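Local structure of putative hexulose 6 phosphate synthase (Salmonella typhimurium, 3F4W) at residues V17-V22 / E49-K54; A60-M63 / F68-Q71. The protein is of unestablished function but folds as a TIM barrel and belongs to the HUMPS family of barrel proteins. One frame throughout, in Å; residues are numbered along the deposited sequence.

Contact 1. Residues V17-V22 / E49-K54; sequences VFMDKV and EKYPHK
The carboxylate of D20 takes two neighbouring side chains at once: K50, the last residue of helix 42-50, and Y51, the first beyond it, both reach D20. K50 NZ makes the salt bridge to D20 OD1 at 2.9 Å and adds a weak second bond to OD2. Y51 OH donates to D20 OD2 at 2.8 Å. Neither donor lies in the carboxylate plane: the lysine comes 36° out of it and the phenol 60° out. Carboxylate and ring are strongly turned against each other, with OD2 at the ring's edge. M19 CB presses on the hydroxyl end of the tyrosine, 3.2 Å from Y51 OH. It is 3.6 Å from Y51 CZ and comes at the ring obliquely, while the rest of the bent methionine leads off toward L5, L7 and I29 of the barrel strands.

K50 can span the gap because its chain runs fully extended from CG, which itself sits anti to the backbone N (chi1 -168°). K50 CG lies 3.8 Å above the plane of the Y51 ring, displaced toward its rim. The same lysine's NZ has a weak hydrogen bond to M16 O. Y51 starts a type I turn to K54, and its buried ring also rests on I29. Helix 12-22 is thus tied to the C-terminal end of helix 42-50 and the turn that follows it, outside strand 28-31 of the TIM barrel.

Contact 2. Residues A60-M63 / F68-Q71; sequences AKIM and FESQ
One water molecule bridges A60 O and E69 OE1, 2.6 Å from each. These short distances hold it firmly between the carbonyl and the carboxylate. The bridge spans the strand end and the helix where their own polar atoms do not bond directly.

Beside the water, apolar carbons of A60 and I62 pack against the chain and carboxylate of E69 and the hydroxyl of S70. A60 CB faces E69 OE1 at 3.6 Å, and I62 CG1 lies 3.8 Å from E69 CD. The glutamate stretches out from the helix, CG anti to the backbone N (chi1 -180°) and the chain extended beyond it. I62 and E69 lie alongside each other, pointing opposite ways, with E69 CG 4.0 Å from I62 CG1 and 3.9 Å from I62 CD1. The isoleucine's far methyl goes on to the next helix residue: I62 CD1 approaches S70 OG at 3.3 Å. That hydroxyl is hydrogen-bonded to G66 O within its own helix, and the methyl packs closely against it.

All four touching residues are buried. I62 hydrogen-bonds through its backbone to T82 and L84 of strand 80-84, and its side chain and that of S70 both touch C95 on helix 89-102. E69 packs on I37 of the second subunit. The contact thus lies inside the beta-alpha-beta unit 55-62, 66-75, 80-84, with helix 89-102 alongside and the other subunit nearby.

In the fold
From the N terminus the chain runs through strand 2-7 into helix 12-22, passes through strand 28-31 and helix 33-39, and returns along helix 42-50; contact 1 closes this loop, bringing two outer helices together after 26 intervening residues. Strand 55-62 follows at once and leads to contact 2, a much tighter closure with four residues between its segments, where the chain turns from the end of the strand into helix 66-75. The two are in series, neither nested nor crossed. The centres of contact 1 and contact 2 lie about 24 Å apart, without touching. Strand 55-62 connects them, running through the barrel wall from beside contact 1 to contact 2.

Contact 1. Residues V17-V22 / E49-K54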
ATOM      1  N   VAL A  17      -5.692  -4.711  24.011  1.00 22.74           N
ATOM      2  CA  VAL A  17      -5.081  -4.873  25.321  1.00 27.22           C
ATOM      3  C   VAL A  17      -3.912  -3.911  25.511  1.00 24.79           C
ATOM      4  O   VAL A  17      -3.775  -3.290  26.566  1.00 26.54           O
ATOM      5  CB  VAL A  17      -4.580  -6.310  25.527  1.00 27.17           C
ATOM      6  CG1 VAL A  17      -3.612  -6.369  26.696  1.00 23.50           C
ATOM      7  CG2 VAL A  17      -5.756  -7.252  25.734  1.00 26.52           C
ATOM      8  N   PHE A  18      -3.076  -3.787  24.484  1.00 19.51           N
ATOM      9  CA  PHE A  18      -1.878  -2.955  24.568  1.00 19.83           C
ATOM     10  C   PHE A  18      -2.194  -1.472  24.737  1.00 17.32           C
ATOM     11  O   PHE A  18      -1.520  -0.774  25.492  1.00 19.24           O
ATOM     12  CB  PHE A  18      -0.982  -3.161  23.341  1.00 19.02           C
ATOM     13  CG  PHE A  18       0.308  -2.383  23.395  1.00 16.61           C
ATOM     14  CD1 PHE A  18       1.408  -2.886  24.070  1.00 15.68           C
ATOM     15  CD2 PHE A  18       0.417  -1.153  22.771  1.00 16.02           C
ATOM     16  CE1 PHE A  18       2.596  -2.174  24.123  1.00 20.42           C
ATOM     17  CE2 PHE A  18       1.599  -0.431  22.819  1.00 16.27           C
ATOM     18  CZ  PHE A  18       2.690  -0.940  23.498  1.00 17.11           C
ATOM     19  N   MET A  19      -3.211  -0.989  24.030  1.00 19.39           N
ATOM     20  CA  MET A  19      -3.556   0.429  24.075  1.00 20.72           C
ATOM     21  C   MET A  19      -3.912   0.909  25.482  1.00 23.25           C
ATOM     22  O   MET A  19      -3.638   2.054  25.839  1.00 21.68           O
ATOM     23  CB  MET A  19      -4.687   0.756  23.096  1.00 18.99           C
ATOM     24  CG  MET A  19      -4.231   0.902  21.645  1.00 21.42           C
ATOM     25  SD  MET A  19      -2.789   1.973  21.431  1.00 24.25           S
ATOM     26  CE  MET A  19      -3.317   3.481  22.242  1.00 20.82           C
ATOM     27  N   ASP A  20      -4.519   0.036  26.278  1.00 24.28           N
ATOM     28  CA  ASP A  20      -4.885   0.396  27.647  1.00 26.66           C
ATOM     29  C   ASP A  20      -3.662   0.782  28.476  1.00 29.86           C
ATOM     30  O   ASP A  20      -3.777   1.482  29.482  1.00 32.78           O
ATOM     31  CB  ASP A  20      -5.646  -0.744  28.324  1.00 31.41           C
ATOM     32  CG  ASP A  20      -7.081  -0.843  27.851  1.00 34.75           C
ATOM     33  OD1 ASP A  20      -7.675  -1.938  27.960  1.00 33.70           O
ATOM     34  OD2 ASP A  20      -7.612   0.177  27.364  1.00 36.39           O
ATOM     35  N   LYS A  21      -2.490   0.332  28.043  1.00 22.24           N
ATOM     36  CA  LYS A  21      -1.257   0.597  28.771  1.00 20.90           C
ATOM     37  C   LYS A  21      -0.699   1.995  28.515  1.00 20.30           C
ATOM     38  O   LYS A  21       0.026   2.535  29.345  1.00 20.27           O
ATOM     39  CB  LYS A  21      -0.186  -0.433  28.404  1.00 22.45           C
ATOM     40  CG  LYS A  21      -0.463  -1.857  28.848  1.00 22.72           C
ATOM     41  CD  LYS A  21       0.760  -2.718  28.557  1.00 28.59           C
ATOM     42  CE  LYS A  21       0.702  -4.061  29.261  1.00 31.57           C
ATOM     43  NZ  LYS A  21      -0.175  -5.017  28.545  1.00 33.36           N
ATOM     44  N   VAL A  22      -1.026   2.576  27.363  1.00 17.74           N
ATOM     45  CA  VAL A  22      -0.337   3.782  26.907  1.00 18.20           C
ATOM     46  C   VAL A  22      -1.254   4.909  26.428  1.00 20.41           C
ATOM     47  O   VAL A  22      -0.803   6.040  26.242  1.00 18.19           O
ATOM     48  CB  VAL A  22       0.644   3.450  25.765  1.00 18.75           C
ATOM     49  CG1 VAL A  22       1.751   2.537  26.264  1.00 19.64           C
ATOM     50  CG2 VAL A  22      -0.096   2.803  24.600  1.00 17.42           C
ATOM     51  N   GLU A  49     -14.099   2.966  18.305  1.00 29.43           N
ATOM     52  CA  GLU A  49     -15.221   2.707  19.199  1.00 27.21           C
ATOM     53  C   GLU A  49     -14.776   2.696  20.659  1.00 30.40           C
ATOM     54  O   GLU A  49     -15.454   3.245  21.529  1.00 26.22           O
ATOM     55  CB  GLU A  49     -15.881   1.374  18.842  1.00 30.10           C
ATOM     56  CG  GLU A  49     -17.009   0.954  19.770  1.00 37.08           C
ATOM     57  CD  GLU A  49     -17.713  -0.308  19.294  1.00 45.48           C
ATOM     58  OE1 GLU A  49     -17.018  -1.298  18.978  1.00 47.11           O
ATOM     59  OE2 GLU A  49     -18.961  -0.309  19.237  1.00 49.44           O
ATOM     60  N   LYS A  50     -13.634   2.072  20.925  1.00 23.77           N
ATOM     61  CA  LYS A  50     -13.138   1.962  22.292  1.00 23.81           C
ATOM     62  C   LYS A  50     -12.556   3.282  22.792  1.00 26.96           C
ATOM     63  O   LYS A  50     -12.710   3.632  23.960  1.00 26.94           O
ATOM     64  CB  LYS A  50     -12.098   0.843  22.408  1.00 22.79           C
ATOM     65  CG  LYS A  50     -11.762   0.476  23.845  1.00 27.30           C
ATOM     66  CD  LYS A  50     -10.721  -0.620  23.924  1.00 25.41           C
ATOM     67  CE  LYS A  50     -10.425  -0.976  25.373  1.00 25.73           C
ATOM     68  NZ  LYS A  50      -9.221  -1.841  25.504  1.00 27.75           N
ATOM     69  N   TYR A  51     -11.891   4.014  21.903  1.00 20.10           N
ATOM     70  CA  TYR A  51     -11.258   5.276  22.272  1.00 22.34           C
ATOM     71  C   TYR A  51     -11.785   6.421  21.417  1.00 22.50           C
ATOM     72  O   TYR A  51     -11.066   6.943  20.568  1.00 23.35           O
ATOM     73  CB  TYR A  51      -9.738   5.167  22.125  1.00 21.18           C
ATOM     74  CG  TYR A  51      -9.149   3.948  22.798  1.00 23.70           C
ATOM     75  CD1 TYR A  51      -8.881   3.943  24.162  1.00 23.20           C
ATOM     76  CD2 TYR A  51      -8.864   2.800  22.070  1.00 24.06           C
ATOM     77  CE1 TYR A  51      -8.343   2.830  24.779  1.00 25.81           C
ATOM     78  CE2 TYR A  51      -8.329   1.682  22.680  1.00 24.90           C
ATOM     79  CZ  TYR A  51      -8.069   1.704  24.033  1.00 25.67           C
ATOM     80  OH  TYR A  51      -7.534   0.591  24.637  1.00 29.72           O
ATOM     81  N   PRO A  52     -13.047   6.815  21.645  1.00 27.86           N
ATOM     82  CA  PRO A  52     -13.749   7.813  20.829  1.00 27.36           C
ATOM     83  C   PRO A  52     -13.088   9.182  20.867  1.00 28.67           C
ATOM     84  O   PRO A  52     -13.220   9.951  19.916  1.00 30.04           O
ATOM     85  CB  PRO A  52     -15.132   7.896  21.489  1.00 32.74           C
ATOM     86  CG  PRO A  52     -15.271   6.637  22.268  1.00 34.65           C
ATOM     87  CD  PRO A  52     -13.895   6.295  22.730  1.00 30.76           C
ATOM     88  N   HIS A  53     -12.392   9.486  21.957  1.00 27.72           N
ATOM     89  CA  HIS A  53     -11.778  10.799  22.122  1.00 23.68           C
ATOM     90  C   HIS A  53     -10.365  10.869  21.558  1.00 26.64           C
ATOM     91  O   HIS A  53      -9.736  11.926  21.581  1.00 25.02           O
ATOM     92  CB  HIS A  53     -11.784  11.211  23.594  1.00 27.74           C
ATOM     93  CG  HIS A  53     -13.154  11.299  24.182  1.00 28.31           C
ATOM     94  ND1 HIS A  53     -13.669  10.330  25.016  1.00 30.42           N
ATOM     95  CD2 HIS A  53     -14.126  12.230  24.041  1.00 29.32           C
ATOM     96  CE1 HIS A  53     -14.896  10.667  25.372  1.00 31.34           C
ATOM     97  NE2 HIS A  53     -15.198  11.815  24.793  1.00 29.93           N
ATOM     98  N   LYS A  54      -9.876   9.741  21.049  1.00 21.76           N
ATOM     99  CA  LYS A  54      -8.557   9.675  20.428  1.00 24.29           C
ATOM    100  C   LYS A  54      -8.685   9.729  18.911  1.00 23.58           C
ATOM    101  O   LYS A  54      -9.639   9.195  18.347  1.00 23.82           O
ATOM    102  CB  LYS A  54      -7.849   8.379  20.832  1.00 20.68           C
ATOM    103  CG  LYS A  54      -7.492   8.306  22.300  1.00 21.79           C
ATOM    104  CD  LYS A  54      -6.436   9.338  22.634  1.00 25.98           C
ATOM    105  CE  LYS A  54      -6.147   9.359  24.116  1.00 27.74           C
ATOM    106  NZ  LYS A  54      -5.093  10.349  24.429  1.00 24.82           N
TER

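Contact 2. Residues A60-M63 / F68-Q71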
ATOM      1  N   ALA A  60      -2.854   3.279   5.382  1.00 11.01           N
ATOM      2  CA  ALA A  60      -3.122   2.496   4.181  1.00 14.06           C
ATOM      3  C   ALA A  60      -1.996   2.591   3.151  1.00 14.51           C
ATOM      4  O   ALA A  60      -1.834   1.695   2.321  1.00 13.01           O
ATOM      5  CB  ALA A  60      -4.444   2.924   3.565  1.00 12.38           C
ATOM      6  N   LYS A  61      -1.214   3.667   3.213  1.00 12.47           N
ATOM      7  CA  LYS A  61      -0.168   3.910   2.219  1.00 13.16           C
ATOM      8  C   LYS A  61      -0.730   3.767   0.808  1.00 14.71           C
ATOM      9  O   LYS A  61      -0.185   3.040  -0.029  1.00 15.09           O
ATOM     10  CB  LYS A  61       1.015   2.956   2.417  1.00 12.98           C
ATOM     11  CG  LYS A  61       1.933   3.317   3.576  1.00 12.64           C
ATOM     12  CD  LYS A  61       3.159   2.415   3.592  1.00 16.60           C
ATOM     13  CE  LYS A  61       4.077   2.735   4.760  1.00 18.62           C
ATOM     14  NZ  LYS A  61       3.506   2.266   6.049  1.00 16.69           N
ATOM     15  N   ILE A  62      -1.825   4.474   0.559  1.00 12.25           N
ATOM     16  CA  ILE A  62      -2.530   4.415  -0.713  1.00 12.10           C
ATOM     17  C   ILE A  62      -1.640   4.748  -1.912  1.00 16.48           C
ATOM     18  O   ILE A  62      -0.873   5.714  -1.891  1.00 15.64           O
ATOM     19  CB  ILE A  62      -3.752   5.351  -0.694  1.00 14.22           C
ATOM     20  CG1 ILE A  62      -4.754   4.876   0.360  1.00 15.71           C
ATOM     21  CG2 ILE A  62      -4.416   5.395  -2.058  1.00 15.99           C
ATOM     22  CD1 ILE A  62      -5.913   5.829   0.576  1.00 14.83           C
ATOM     23  N   MET A  63      -1.749   3.932  -2.957  1.00 15.56           N
ATOM     24  CA  MET A  63      -0.945   4.102  -4.160  1.00 13.47           C
ATOM     25  C   MET A  63      -1.850   4.278  -5.375  1.00 14.15           C
ATOM     26  O   MET A  63      -1.425   4.778  -6.414  1.00 13.83           O
ATOM     27  CB  MET A  63      -0.044   2.883  -4.366  1.00 12.87           C
ATOM     28  CG  MET A  63       0.955   3.021  -5.508  1.00 12.51           C
ATOM     29  SD  MET A  63       2.243   4.222  -5.120  1.00 15.03           S
ATOM     30  CE  MET A  63       3.152   4.324  -6.666  1.00 14.81           C
ATOM     31  N   PHE A  68     -11.786   5.993  -3.532  1.00 13.81           N
ATOM     32  CA  PHE A  68     -12.544   4.837  -3.071  1.00 14.83           C
ATOM     33  C   PHE A  68     -11.976   4.260  -1.777  1.00 15.32           C
ATOM     34  O   PHE A  68     -12.721   3.957  -0.840  1.00 15.67           O
ATOM     35  CB  PHE A  68     -12.587   3.759  -4.151  1.00 14.89           C
ATOM     36  CG  PHE A  68     -13.395   2.558  -3.763  1.00 16.20           C
ATOM     37  CD1 PHE A  68     -14.752   2.506  -4.027  1.00 21.52           C
ATOM     38  CD2 PHE A  68     -12.799   1.486  -3.127  1.00 16.92           C
ATOM     39  CE1 PHE A  68     -15.498   1.400  -3.668  1.00 22.60           C
ATOM     40  CE2 PHE A  68     -13.540   0.378  -2.764  1.00 20.80           C
ATOM     41  CZ  PHE A  68     -14.890   0.337  -3.033  1.00 23.52           C
ATOM     42  N   GLU A  69     -10.660   4.092  -1.732  1.00 17.06           N
ATOM     43  CA  GLU A  69     -10.019   3.535  -0.553  1.00 17.53           C
ATOM     44  C   GLU A  69     -10.021   4.520   0.623  1.00 16.65           C
ATOM     45  O   GLU A  69     -10.235   4.128   1.773  1.00 16.91           O
ATOM     46  CB  GLU A  69      -8.602   3.067  -0.877  1.00 15.75           C
ATOM     47  CG  GLU A  69      -7.892   2.471   0.313  1.00 23.01           C
ATOM     48  CD  GLU A  69      -6.714   1.604  -0.078  1.00 26.71           C
ATOM     49  OE1 GLU A  69      -5.954   1.203   0.827  1.00 23.61           O
ATOM     50  OE2 GLU A  69      -6.556   1.318  -1.284  1.00 26.93           O
ATOM     51  N   SER A  70      -9.800   5.799   0.333  1.00 12.76           N
ATOM     52  CA  SER A  70      -9.861   6.826   1.370  1.00 11.92           C
ATOM     53  C   SER A  70     -11.237   6.866   2.030  1.00 14.78           C
ATOM     54  O   SER A  70     -11.351   6.904   3.257  1.00 13.90           O
ATOM     55  CB  SER A  70      -9.513   8.204   0.796  1.00 11.78           C
ATOM     56  OG  SER A  70      -8.140   8.281   0.460  0.50  7.88           O
ATOM     57  N   GLN A  71     -12.278   6.844   1.206  1.00 15.82           N
ATOM     58  CA  GLN A  71     -13.655   6.922   1.689  1.00 18.82           C
ATOM     59  C   GLN A  71     -14.003   5.713   2.552  1.00 20.67           C
ATOM     60  O   GLN A  71     -14.631   5.839   3.601  1.00 18.18           O
ATOM     61  CB  GLN A  71     -14.617   7.026   0.505  1.00 21.34           C
ATOM     62  CG  GLN A  71     -16.042   7.387   0.868  1.00 22.12           C
ATOM     63  CD  GLN A  71     -16.938   7.471  -0.352  1.00 26.34           C
ATOM     64  OE1 GLN A  71     -17.494   8.523  -0.659  1.00 30.16           O
ATOM     65  NE2 GLN A  71     -17.069   6.361  -1.064  1.00 27.94           N
TER
HETATM   66  O   HOH W   1      -3.388   0.848   0.411  1.00 24.54           O